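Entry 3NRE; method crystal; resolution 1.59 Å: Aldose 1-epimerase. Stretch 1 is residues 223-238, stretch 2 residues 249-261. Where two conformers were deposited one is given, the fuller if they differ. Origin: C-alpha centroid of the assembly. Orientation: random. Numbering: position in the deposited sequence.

Stretch 1, residues 223-238: IMETTPPAPCYFIFVS
Stretch 2, residues 249-261: DFFCLEPMSHAPD

Strands 232-237 and 250-256 pair antiparallel (162°, axes 4.5 Å apart at their closest); together the two stretches bury 970 Å², both sides summed. Strand 223-227 runs nearly parallel to 250-256 at 9.3 Å, too far for backbone bonding, so its contacts are made by side chains: selenomethionine M224 (t, t, m) extends a flexible apolar arm, placing SE 3.8 Å from L253 CD2 and 4.0 Å from P255 CG. A loop follows, with a cis peptide before P228; A230 N donates to T226 OG1 (3.0 Å), and A230, its side chain a single methyl, sets CB 3.3 Å from M256 O.

Residues 232-237 are extended (phi -106° to -138°, psi 127° to 150°). C232–M256, F234–E254 and F236–C252 are hydrogen-bonded pairs sharing one face; Y233–P255 and I235–L253 alternate on the other.

C232 (m) O accepts from M256 N (3.1 Å); its SG makes apolar contact with A259 CB (3.7 Å). Y233 (p, chi2 89°) packs CB 4.1 Å from L253 CD2; opposite, P255 (-75/138), lacking an amide hydrogen, suits a non-hydrogen-bonded site. F234 (chi1 -97°, chi2 75°) N donates to E254 (m, t) O (3.1 Å), E254 N to F234 O (2.8 Å); F234 CD1 lies 3.4 Å from polarizable SE of selenomethionine M256 (m, t, p). I235 (m, m) meets L253 (t, t) apolarly, CD1 to CG 3.7 Å. F236 (t, chi2 60°) N donates to C252 O (3.0 Å), C252 N to F236 O (2.9 Å); apolar F236 CE2 approaches F250 CE1, 4.2 Å.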

# COMPACT_ATOMS: atom_id res chain seq x y z
N ILE A 223 -6.62 -13.70 -3.18
CA ILE A 223 -7.11 -12.99 -4.35
C ILE A 223 -7.28 -11.55 -3.93
O ILE A 223 -8.09 -11.24 -3.06
CB ILE A 223 -8.48 -13.47 -4.84
CG1 ILE A 223 -8.42 -14.90 -5.34
CG2 ILE A 223 -9.06 -12.51 -5.90
CD1 ILE A 223 -7.47 -15.10 -6.44
N MSE A 224 -6.50 -10.70 -4.57
CA MSE A 224 -6.54 -9.25 -4.33
C MSE A 224 -7.35 -8.58 -5.44
O MSE A 224 -7.08 -8.81 -6.63
CB MSE A 224 -5.12 -8.64 -4.29
CG MSE A 224 -5.09 -7.08 -4.31
SE MSE A 224 -3.39 -6.07 -4.14
CE MSE A 224 -2.57 -6.90 -2.65
N GLU A 225 -8.31 -7.75 -5.03
CA GLU A 225 -9.15 -6.96 -5.95
C GLU A 225 -9.27 -5.54 -5.45
O GLU A 225 -9.35 -5.29 -4.25
CB GLU A 225 -10.57 -7.54 -6.09
CG GLU A 225 -10.59 -8.88 -6.77
CD GLU A 225 -12.00 -9.41 -7.04
OE1 GLU A 225 -12.96 -8.63 -7.25
OE2 GLU A 225 -12.13 -10.65 -7.04
N THR A 226 -9.17 -4.58 -6.35
CA THR A 226 -9.31 -3.17 -5.98
C THR A 226 -10.50 -2.53 -6.73
O THR A 226 -10.82 -2.89 -7.91
CB THR A 226 -8.04 -2.37 -6.30
OG1 THR A 226 -7.67 -2.64 -7.67
CG2 THR A 226 -6.88 -2.71 -5.30
N THR A 227 -11.15 -1.58 -6.06
CA THR A 227 -12.28 -0.85 -6.67
C THR A 227 -12.22 0.62 -6.29
O THR A 227 -12.22 0.95 -5.11
CB THR A 227 -13.67 -1.35 -6.16
OG1 THR A 227 -13.72 -2.77 -6.25
CG2 THR A 227 -14.81 -0.76 -6.99
N PRO A 228 -12.11 1.53 -7.27
CA PRO A 228 -11.90 1.35 -8.72
C PRO A 228 -10.61 0.57 -8.98
O PRO A 228 -9.74 0.52 -8.10
CB PRO A 228 -11.77 2.77 -9.25
CG PRO A 228 -12.35 3.65 -8.15
CD PRO A 228 -12.08 2.95 -6.88
N PRO A 229 -10.50 -0.08 -10.14
CA PRO A 229 -9.31 -0.87 -10.40
C PRO A 229 -8.09 0.03 -10.34
O PRO A 229 -8.04 1.08 -10.98
CB PRO A 229 -9.54 -1.45 -11.81
CG PRO A 229 -10.99 -1.21 -12.12
CD PRO A 229 -11.46 -0.09 -11.27
N ALA A 230 -7.12 -0.37 -9.55
CA ALA A 230 -5.85 0.33 -9.49
C ALA A 230 -5.04 0.08 -10.76
O ALA A 230 -4.99 -1.03 -11.24
CB ALA A 230 -5.07 -0.17 -8.29
N PRO A 231 -4.37 1.12 -11.28
CA PRO A 231 -3.60 1.01 -12.53
C PRO A 231 -2.12 0.63 -12.36
O PRO A 231 -1.47 0.28 -13.36
CB PRO A 231 -3.67 2.43 -13.07
CG PRO A 231 -3.67 3.27 -11.85
CD PRO A 231 -4.61 2.52 -10.92
N CYS A 232 -1.59 0.73 -11.13
CA CYS A 232 -0.18 0.47 -10.87
C CYS A 232 -0.00 -0.32 -9.59
O CYS A 232 -0.81 -0.20 -8.70
CB CYS A 232 0.58 1.79 -10.77
SG CYS A 232 0.53 2.78 -12.26
N TYR A 233 1.06 -1.12 -9.54
CA TYR A 233 1.47 -1.83 -8.32
C TYR A 233 2.99 -1.73 -8.21
O TYR A 233 3.69 -1.67 -9.22
CB TYR A 233 0.98 -3.29 -8.32
CG TYR A 233 1.54 -4.25 -9.37
CD1 TYR A 233 2.70 -4.99 -9.14
CD2 TYR A 233 0.87 -4.51 -10.57
CE1 TYR A 233 3.20 -5.89 -10.10
CE2 TYR A 233 1.36 -5.42 -11.50
CZ TYR A 233 2.52 -6.09 -11.27
OH TYR A 233 3.00 -7.00 -12.18
N PHE A 234 3.49 -1.70 -6.96
CA PHE A 234 4.92 -1.87 -6.70
C PHE A 234 5.19 -3.25 -6.11
O PHE A 234 4.37 -3.82 -5.41
CB PHE A 234 5.46 -0.77 -5.71
CG PHE A 234 6.13 0.43 -6.38
CD1 PHE A 234 5.35 1.40 -7.02
CD2 PHE A 234 7.50 0.59 -6.38
CE1 PHE A 234 5.95 2.48 -7.65
CE2 PHE A 234 8.07 1.68 -7.00
CZ PHE A 234 7.31 2.62 -7.61
N ILE A 235 6.33 -3.81 -6.43
CA ILE A 235 6.81 -5.03 -5.81
C ILE A 235 8.05 -4.63 -5.03
O ILE A 235 8.95 -3.94 -5.56
CB ILE A 235 7.23 -6.09 -6.83
CG1 ILE A 235 6.06 -6.55 -7.69
CG2 ILE A 235 7.90 -7.30 -6.14
CD1 ILE A 235 4.88 -7.19 -6.90
N PHE A 236 8.11 -5.11 -3.79
CA PHE A 236 9.28 -5.01 -2.95
C PHE A 236 9.75 -6.39 -2.49
O PHE A 236 8.96 -7.16 -1.94
CB PHE A 236 8.98 -4.11 -1.72
CG PHE A 236 10.17 -3.91 -0.87
CD1 PHE A 236 11.29 -3.35 -1.40
CD2 PHE A 236 10.19 -4.33 0.43
CE1 PHE A 236 12.42 -3.19 -0.65
CE2 PHE A 236 11.34 -4.19 1.21
CZ PHE A 236 12.45 -3.61 0.68
N VAL A 237 11.03 -6.69 -2.73
CA VAL A 237 11.77 -7.81 -2.14
C VAL A 237 13.04 -7.16 -1.60
O VAL A 237 13.73 -6.42 -2.30
CB VAL A 237 12.17 -8.88 -3.15
CG1 VAL A 237 12.91 -10.04 -2.43
CG2 VAL A 237 10.94 -9.38 -3.88
N SER A 238 13.34 -7.45 -0.35
CA SER A 238 14.54 -6.87 0.28
C SER A 238 15.82 -7.67 -0.01
O SER A 238 15.85 -8.50 -0.92
CB SER A 238 14.23 -6.68 1.78
OG SER A 238 15.13 -5.78 2.42
N ASP A 249 11.78 -13.75 3.78
CA ASP A 249 10.64 -14.29 4.51
C ASP A 249 9.38 -13.47 4.24
O ASP A 249 8.30 -13.85 4.70
CB ASP A 249 10.95 -14.33 6.02
CG ASP A 249 11.57 -13.04 6.54
OD1 ASP A 249 12.68 -12.60 6.07
OD2 ASP A 249 10.94 -12.44 7.44
N PHE A 250 9.51 -12.32 3.55
CA PHE A 250 8.37 -11.53 3.07
C PHE A 250 8.66 -10.77 1.81
O PHE A 250 9.79 -10.59 1.40
CB PHE A 250 7.85 -10.51 4.11
CG PHE A 250 8.81 -9.34 4.35
CD1 PHE A 250 8.82 -8.23 3.51
CD2 PHE A 250 9.78 -9.44 5.35
CE1 PHE A 250 9.77 -7.15 3.74
CE2 PHE A 250 10.69 -8.36 5.56
CZ PHE A 250 10.67 -7.28 4.74
N PHE A 251 7.60 -10.33 1.19
CA PHE A 251 7.65 -9.41 0.03
C PHE A 251 6.42 -8.55 0.08
O PHE A 251 5.50 -8.83 0.81
CB PHE A 251 7.66 -10.15 -1.32
CG PHE A 251 6.34 -10.73 -1.71
CD1 PHE A 251 5.92 -11.94 -1.15
CD2 PHE A 251 5.50 -10.07 -2.62
CE1 PHE A 251 4.67 -12.50 -1.49
CE2 PHE A 251 4.27 -10.61 -2.97
CZ PHE A 251 3.85 -11.84 -2.40
N CYS A 252 6.42 -7.45 -0.67
CA CYS A 252 5.26 -6.56 -0.75
C CYS A 252 4.74 -6.48 -2.15
O CYS A 252 5.50 -6.48 -3.12
CB CYS A 252 5.60 -5.16 -0.31
SG CYS A 252 6.34 -5.10 1.31
N LEU A 253 3.42 -6.44 -2.27
CA LEU A 253 2.75 -6.14 -3.56
C LEU A 253 1.83 -5.01 -3.18
O LEU A 253 0.86 -5.23 -2.45
CB LEU A 253 1.99 -7.33 -4.15
CG LEU A 253 1.44 -7.11 -5.56
CD1 LEU A 253 1.17 -8.46 -6.25
CD2 LEU A 253 0.17 -6.20 -5.58
N GLU A 254 2.13 -3.81 -3.67
CA GLU A 254 1.52 -2.54 -3.16
C GLU A 254 0.59 -1.92 -4.19
O GLU A 254 1.06 -1.32 -5.15
CB GLU A 254 2.59 -1.51 -2.85
CG GLU A 254 3.76 -2.05 -2.01
CD GLU A 254 5.03 -1.16 -2.11
OE1 GLU A 254 4.95 0.11 -2.24
OE2 GLU A 254 6.08 -1.83 -2.03
N PRO A 255 -0.73 -2.02 -4.00
CA PRO A 255 -1.64 -1.37 -4.95
C PRO A 255 -1.70 0.15 -4.76
O PRO A 255 -1.71 0.69 -3.63
CB PRO A 255 -2.98 -1.99 -4.65
CG PRO A 255 -2.87 -2.27 -3.14
CD PRO A 255 -1.48 -2.72 -2.95
N MSE A 256 -1.71 0.85 -5.90
CA MSE A 256 -1.75 2.28 -5.87
C MSE A 256 -2.73 2.77 -6.89
O MSE A 256 -2.80 2.22 -8.00
CB MSE A 256 -0.36 2.90 -6.23
CG MSE A 256 0.73 2.52 -5.28
SE MSE A 256 2.41 2.96 -6.21
CE MSE A 256 2.18 4.70 -6.72
N SER A 257 -3.43 3.84 -6.53
CA SER A 257 -4.42 4.43 -7.42
C SER A 257 -3.81 5.29 -8.53
O SER A 257 -4.55 5.80 -9.40
CB SER A 257 -5.39 5.29 -6.60
OG SER A 257 -4.77 6.49 -6.17
N HIS A 258 -2.48 5.41 -8.52
CA HIS A 258 -1.77 6.26 -9.45
C HIS A 258 -0.39 5.73 -9.69
O HIS A 258 0.03 4.83 -8.99
CB HIS A 258 -1.72 7.70 -8.94
CG HIS A 258 -0.91 7.85 -7.68
ND1 HIS A 258 0.41 8.22 -7.69
CD2 HIS A 258 -1.26 7.72 -6.38
CE1 HIS A 258 0.86 8.27 -6.45
NE2 HIS A 258 -0.13 7.96 -5.63
N ALA A 259 0.30 6.31 -10.69
CA ALA A 259 1.68 5.93 -11.03
C ALA A 259 2.66 6.73 -10.19
O ALA A 259 2.36 7.88 -9.85
CB ALA A 259 1.95 6.18 -12.49
N PRO A 260 3.85 6.16 -9.93
CA PRO A 260 4.87 6.95 -9.28
C PRO A 260 5.20 8.21 -10.10
O PRO A 260 5.27 8.13 -11.34
CB PRO A 260 6.06 6.01 -9.23
CG PRO A 260 5.84 5.06 -10.39
CD PRO A 260 4.38 4.89 -10.46
N ASP A 261 5.35 9.34 -9.42
CA ASP A 261 5.74 10.61 -10.05
C ASP A 261 4.62 11.16 -10.93
O ASP A 261 4.87 11.96 -11.80
CB ASP A 261 7.06 10.50 -10.84
CG ASP A 261 8.27 11.05 -10.09
OD1 ASP A 261 8.11 11.39 -8.91
OD2 ASP A 261 9.36 11.19 -10.74